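Local atomic coordinates of gram-negative insecticidal protein (Chromobacterium piscinae, PDB entry 6FBM), a protein that kills insects as a bacterial toxin of the MACPF and beta-tripod families, probably by assembling into pores in target membranes. Residues P39-G44 with A139-M144; G168-S173 with P282-A287. All coordinates share one frame; numbering follows the deposited sequence.

Contact 1 (P39-G44 with A139-M144)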
loop_
_atom_site.group_PDB
_atom_site.type_symbol
_atom_site.label_atom_id
_atom_site.label_comp_id
_atom_site.label_asym_id
_atom_site.label_seq_id
_atom_site.Cartn_x
_atom_site.Cartn_y
_atom_site.Cartn_z
ATOM N N PRO A 39 -27.280 -16.601 11.559
ATOM C CA PRO A 39 -28.192 -16.237 10.454
ATOM C C PRO A 39 -29.441 -17.119 10.454
ATOM O O PRO A 39 -29.349 -18.299 10.739
ATOM C CB PRO A 39 -27.350 -16.483 9.192
ATOM C CG PRO A 39 -25.934 -16.386 9.656
ATOM C CD PRO A 39 -25.940 -16.958 11.059
ATOM N N LEU A 40 -30.588 -16.523 10.171
ATOM C CA LEU A 40 -31.863 -17.226 10.250
ATOM C C LEU A 40 -32.211 -17.867 8.938
ATOM O O LEU A 40 -32.919 -18.871 8.905
ATOM C CB LEU A 40 -32.978 -16.255 10.635
ATOM C CG LEU A 40 -33.167 -15.967 12.131
ATOM C CD1 LEU A 40 -31.874 -15.894 12.946
ATOM C CD2 LEU A 40 -33.989 -14.695 12.281
ATOM N N PHE A 41 -31.715 -17.298 7.844
ATOM C CA PHE A 41 -32.176 -17.661 6.528
ATOM C C PHE A 41 -31.033 -18.085 5.653
ATOM O O PHE A 41 -29.878 -17.798 5.936
ATOM C CB PHE A 41 -32.907 -16.494 5.894
ATOM C CG PHE A 41 -33.934 -15.866 6.785
ATOM C CD1 PHE A 41 -35.141 -16.491 7.002
ATOM C CD2 PHE A 41 -33.685 -14.669 7.415
ATOM C CE1 PHE A 41 -36.108 -15.913 7.818
ATOM C CE2 PHE A 41 -34.632 -14.092 8.240
ATOM C CZ PHE A 41 -35.848 -14.721 8.442
ATOM N N ASP A 42 -31.387 -18.829 4.613
ATOM C CA ASP A 42 -30.496 -19.251 3.557
ATOM C C ASP A 42 -31.024 -18.437 2.384
ATOM O O ASP A 42 -32.117 -18.697 1.908
ATOM C CB ASP A 42 -30.668 -20.757 3.320
ATOM C CG ASP A 42 -29.863 -21.276 2.111
ATOM O OD1 ASP A 42 -29.178 -20.506 1.407
ATOM O OD2 ASP A 42 -29.888 -22.499 1.850
ATOM N N PHE A 43 -30.257 -17.449 1.934
ATOM C CA PHE A 43 -30.744 -16.491 0.930
ATOM C C PHE A 43 -30.520 -16.893 -0.529
ATOM O O PHE A 43 -30.804 -16.099 -1.428
ATOM C CB PHE A 43 -30.153 -15.105 1.201
ATOM C CG PHE A 43 -30.712 -14.445 2.414
ATOM C CD1 PHE A 43 -32.031 -14.028 2.433
ATOM C CD2 PHE A 43 -29.921 -14.232 3.534
ATOM C CE1 PHE A 43 -32.543 -13.420 3.552
ATOM C CE2 PHE A 43 -30.431 -13.610 4.650
ATOM C CZ PHE A 43 -31.734 -13.201 4.663
ATOM N N GLY A 44 -30.025 -18.115 -0.749
ATOM C CA GLY A 44 -29.669 -18.601 -2.071
ATOM C C GLY A 44 -28.275 -18.108 -2.417
ATOM O O GLY A 44 -27.838 -16.984 -1.975
ATOM N N ALA A 139 -43.924 -14.716 4.874
ATOM C CA ALA A 139 -44.439 -15.891 4.182
ATOM C C ALA A 139 -43.502 -16.441 3.113
ATOM O O ALA A 139 -43.494 -17.629 2.858
ATOM C CB ALA A 139 -45.823 -15.608 3.619
ATOM N N THR A 140 -42.707 -15.584 2.494
ATOM C CA THR A 140 -41.705 -16.038 1.522
ATOM C C THR A 140 -40.508 -16.633 2.251
ATOM O O THR A 140 -39.957 -17.666 1.839
ATOM C CB THR A 140 -41.256 -14.862 0.650
ATOM O OG1 THR A 140 -42.368 -14.335 -0.064
ATOM C CG2 THR A 140 -40.155 -15.291 -0.345
ATOM N N LEU A 141 -40.105 -15.971 3.331
ATOM C CA LEU A 141 -38.954 -16.404 4.124
ATOM C C LEU A 141 -39.172 -17.730 4.827
ATOM O O LEU A 141 -38.211 -18.443 5.133
ATOM C CB LEU A 141 -38.575 -15.335 5.163
ATOM C CG LEU A 141 -37.980 -14.019 4.616
ATOM C CD1 LEU A 141 -38.013 -12.949 5.703
ATOM C CD2 LEU A 141 -36.564 -14.266 4.097
ATOM N N ARG A 142 -40.432 -18.078 5.069
ATOM C CA ARG A 142 -40.793 -19.353 5.698
ATOM C C ARG A 142 -40.167 -20.540 5.016
ATOM O O ARG A 142 -39.778 -21.489 5.693
ATOM C CB ARG A 142 -42.313 -19.524 5.725
ATOM C CG ARG A 142 -42.831 -20.458 6.823
ATOM C CD ARG A 142 -43.964 -19.803 7.596
ATOM N NE ARG A 142 -45.043 -19.385 6.698
ATOM C CZ ARG A 142 -45.917 -18.395 6.924
ATOM N NH1 ARG A 142 -45.879 -17.670 8.042
ATOM N NH2 ARG A 142 -46.846 -18.120 6.005
ATOM N N SER A 143 -40.029 -20.490 3.692
ATOM C CA SER A 143 -39.362 -21.559 2.936
ATOM C C SER A 143 -37.828 -21.412 2.834
ATOM O O SER A 143 -37.185 -22.186 2.133
ATOM C CB SER A 143 -39.969 -21.651 1.522
ATOM O OG SER A 143 -39.538 -20.565 0.716
ATOM N N MET A 144 -37.253 -20.431 3.527
ATOM C CA MET A 144 -35.829 -20.103 3.408
ATOM C C MET A 144 -35.112 -20.185 4.739
ATOM O O MET A 144 -34.020 -19.643 4.863
ATOM C CB MET A 144 -35.684 -18.680 2.842
ATOM C CG MET A 144 -36.127 -18.565 1.396
ATOM S SD MET A 144 -36.425 -16.856 0.973
ATOM C CE MET A 144 -34.792 -16.123 0.940
#
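Leu141 lays its CD2 methyl over one face of the Phe41 ring, 4.0 Å from the ring centroid and 14° off the normal, in a CH-pi contact. The two side chains cross at about a right angle: CB of Leu141 sits 3.7 Å from CE1 of Phe41, while Leu141 CD1 lies near Phe41 CZ. On the opposite face, CB of Leu40 packs toward the rim, which leaves the ring held between two leucines. CG of Phe41, anti to the carbonyl carbon (chi1 -49°), directs the ring to Leu141. Phe43, whose ring has CB of Phe41 over one face, meets Leu141 CD2 obliquely and touches the terminal methyl of Met144, with CD1 3.8 Å from CE. Met144 is bent at its last torsion (chi3 71°), which turns CE toward that ring and the carbonyl of Asp42.

A backbone bond lies beside this apolar cluster. The carbonyl O of Met144 accepts a nearly straight bond from Asp42 N (2.8 Å), lies in the plane of the Phe41 ring at its edge, and is 3.2 Å from CA of Phe41 in a CA-H...O contact. This single cross-segment hydrogen bond runs main chain to main chain, so the side chains contribute through apolar and CH-pi packing, while the exposed Asp42 carboxylate leads away.

Contact 2 (G168-S173 with P282-A287)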
loop_
_atom_site.group_PDB
_atom_site.type_symbol
_atom_site.label_atom_id
_atom_site.label_comp_id
_atom_site.label_asym_id
_atom_site.label_seq_id
_atom_site.Cartn_x
_atom_site.Cartn_y
_atom_site.Cartn_z
ATOM N N GLY A 168 -33.083 -14.251 18.925
ATOM C CA GLY A 168 -33.713 -12.935 18.975
ATOM C C GLY A 168 -35.193 -13.025 18.646
ATOM O O GLY A 168 -35.592 -13.832 17.806
ATOM N N PRO A 169 -36.021 -12.214 19.305
ATOM C CA PRO A 169 -37.446 -12.232 18.979
ATOM C C PRO A 169 -37.782 -11.536 17.653
ATOM O O PRO A 169 -38.847 -11.807 17.078
ATOM C CB PRO A 169 -38.079 -11.475 20.141
ATOM C CG PRO A 169 -37.008 -10.515 20.576
ATOM C CD PRO A 169 -35.690 -11.196 20.326
ATOM N N TYR A 170 -36.899 -10.632 17.201
ATOM C CA TYR A 170 -37.087 -9.934 15.947
ATOM C C TYR A 170 -35.840 -10.084 15.113
ATOM O O TYR A 170 -34.767 -10.290 15.653
ATOM C CB TYR A 170 -37.349 -8.460 16.205
ATOM C CG TYR A 170 -38.753 -8.155 16.617
ATOM C CD1 TYR A 170 -39.198 -8.389 17.913
ATOM C CD2 TYR A 170 -39.644 -7.636 15.706
ATOM C CE1 TYR A 170 -40.498 -8.109 18.278
ATOM C CE2 TYR A 170 -40.958 -7.353 16.060
ATOM C CZ TYR A 170 -41.377 -7.584 17.342
ATOM O OH TYR A 170 -42.668 -7.288 17.657
ATOM N N TYR A 171 -35.993 -9.959 13.803
ATOM C CA TYR A 171 -34.881 -9.996 12.884
ATOM C C TYR A 171 -34.891 -8.775 11.969
ATOM O O TYR A 171 -35.903 -8.098 11.821
ATOM C CB TYR A 171 -34.908 -11.294 12.067
ATOM C CG TYR A 171 -36.081 -11.408 11.125
ATOM C CD1 TYR A 171 -36.007 -10.913 9.832
ATOM C CD2 TYR A 171 -37.281 -11.989 11.534
ATOM C CE1 TYR A 171 -37.093 -11.005 8.956
ATOM C CE2 TYR A 171 -38.366 -12.071 10.683
ATOM C CZ TYR A 171 -38.271 -11.600 9.391
ATOM O OH TYR A 171 -39.332 -11.669 8.544
ATOM N N ILE A 172 -33.748 -8.528 11.343
ATOM C CA ILE A 172 -33.591 -7.399 10.452
ATOM C C ILE A 172 -34.182 -7.751 9.101
ATOM O O ILE A 172 -33.649 -8.574 8.375
ATOM C CB ILE A 172 -32.099 -7.037 10.243
ATOM C CG1 ILE A 172 -31.413 -6.656 11.570
ATOM C CG2 ILE A 172 -31.959 -5.910 9.219
ATOM C CD1 ILE A 172 -31.931 -5.382 12.221
ATOM N N SER A 173 -35.282 -7.108 8.772
ATOM C CA SER A 173 -35.963 -7.317 7.494
ATOM C C SER A 173 -35.685 -6.230 6.490
ATOM O O SER A 173 -35.736 -6.465 5.289
ATOM C CB SER A 173 -37.464 -7.408 7.721
ATOM O OG SER A 173 -38.106 -7.778 6.539
ATOM N N PRO A 282 -40.998 -9.774 13.516
ATOM C CA PRO A 282 -40.958 -10.805 14.542
ATOM C C PRO A 282 -40.665 -12.162 13.966
ATOM O O PRO A 282 -41.133 -12.474 12.868
ATOM C CB PRO A 282 -42.387 -10.811 15.055
ATOM C CG PRO A 282 -43.220 -10.389 13.876
ATOM C CD PRO A 282 -42.382 -9.367 13.190
ATOM N N ILE A 283 -39.908 -12.973 14.699
ATOM C CA ILE A 283 -39.667 -14.362 14.281
ATOM C C ILE A 283 -40.923 -15.202 14.369
ATOM O O ILE A 283 -41.049 -16.175 13.623
ATOM C CB ILE A 283 -38.528 -15.078 15.028
ATOM C CG1 ILE A 283 -38.803 -15.198 16.541
ATOM C CG2 ILE A 283 -37.215 -14.358 14.776
ATOM C CD1 ILE A 283 -37.910 -16.210 17.229
ATOM N N TRP A 284 -41.846 -14.840 15.256
ATOM C CA TRP A 284 -43.077 -15.647 15.392
ATOM C C TRP A 284 -43.878 -15.771 14.084
ATOM O O TRP A 284 -44.315 -16.858 13.749
ATOM C CB TRP A 284 -43.960 -15.207 16.562
ATOM C CG TRP A 284 -44.324 -13.770 16.650
ATOM C CD1 TRP A 284 -45.251 -13.101 15.891
ATOM C CD2 TRP A 284 -43.816 -12.831 17.604
ATOM N NE1 TRP A 284 -45.342 -11.792 16.319
ATOM C CE2 TRP A 284 -44.470 -11.602 17.366
ATOM C CE3 TRP A 284 -42.859 -12.909 18.622
ATOM C CZ2 TRP A 284 -44.174 -10.449 18.090
ATOM C CZ3 TRP A 284 -42.562 -11.771 19.353
ATOM C CH2 TRP A 284 -43.217 -10.560 19.095
ATOM N N ALA A 285 -43.975 -14.689 13.309
ATOM C CA ALA A 285 -44.608 -14.728 11.977
ATOM C C ALA A 285 -44.027 -15.796 11.026
ATOM O O ALA A 285 -44.679 -16.174 10.053
ATOM C CB ALA A 285 -44.550 -13.349 11.319
ATOM N N LEU A 286 -42.812 -16.275 11.304
ATOM C CA LEU A 286 -42.168 -17.323 10.509
ATOM C C LEU A 286 -42.569 -18.750 10.864
ATOM O O LEU A 286 -42.239 -19.697 10.133
ATOM C CB LEU A 286 -40.649 -17.201 10.647
ATOM C CG LEU A 286 -40.048 -15.864 10.219
ATOM C CD1 LEU A 286 -38.602 -15.776 10.704
ATOM C CD2 LEU A 286 -40.149 -15.729 8.709
ATOM N N ALA A 287 -43.228 -18.931 12.007
ATOM C CA ALA A 287 -43.615 -20.267 12.451
ATOM C C ALA A 287 -44.703 -20.831 11.531
ATOM O O ALA A 287 -45.552 -20.074 11.042
ATOM C CB ALA A 287 -44.098 -20.214 13.889
HETATM O O HOH W 1 -41.683 -11.885 10.267
#
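Pro282 packs against one face of the Tyr170 ring, with its CB 4.2 Å from the ring centroid in a CH-pi contact. Its CA lies over the same ring, toward the rim, and its CD touches CE2. Trp284 meets the tyrosine from another direction: the Tyr170 ring and the six-membered ring of the indole have planes 76° apart and centroids 5.3 Å apart, an oblique meeting in which CH2 of Trp284 approaches CE1 of Tyr170. The indole in turn receives Pro282 CB over one of its faces, so the proline ring borders both aromatic groups.

A second apolar group forms round Tyr171. CG of this tyrosine lies between the backbone N and the carbonyl carbon (chi1 66°), which turns the ring toward Ile283 and Leu286. CG2 of Ile283 comes to the ring edge near CD2, whereas CD1 of Leu286 approaches CE2 obliquely at 3.7 Å. Ile283 also packs its CD1 methyl against the carbonyl O of Gly168.

Outward from these side chains, Tyr170 and Pro282 form an antiparallel non-hydrogen-bonded pair. Beside it, Ile283 N gives a nearly straight bond of 2.9 Å to Pro169 O, the donor tilted 33° from the carbonyl plane. That oxygen also receives a CA-H...O contact from Pro282. At the polar edge a water donates to Pro282 O at 2.7 Å and hydrogen-bonds Tyr171 OH at 2.9 Å, linking the phenol to the strand end.

The pairing thus joins the start of strand 170-177 to the end of strand 280-282 within the antiparallel sheet of the MACPF domain. Phe164 of helix 160-167 packs on Pro169, Ile283 and Trp284, Phe149 of helix 147-154 packs on Ile283 and Leu286, and Phe300 makes edge-to-face contacts with Tyr170 and Trp284.

In the fold
Contacts 1 and 2 illustrate how a sheet and its surrounding loops can pack directly against each other: their centres lie 11 Å apart, about 42 and 33 Å from the centre of the chain and on the same side of it. Tyr171 is shared between them. It belongs to contact 2 yet meets Phe41 edge-to-face (T-shaped), while its CB is 3.5 Å from Leu40 CD2 and its OH 3.4 Å from Leu141 CD1. A second junction brings polar atoms together, with Arg142 NH1 lying 2.8 Å from Ala285 O. Both segments of contact 1 precede those of contact 2 in the sequence.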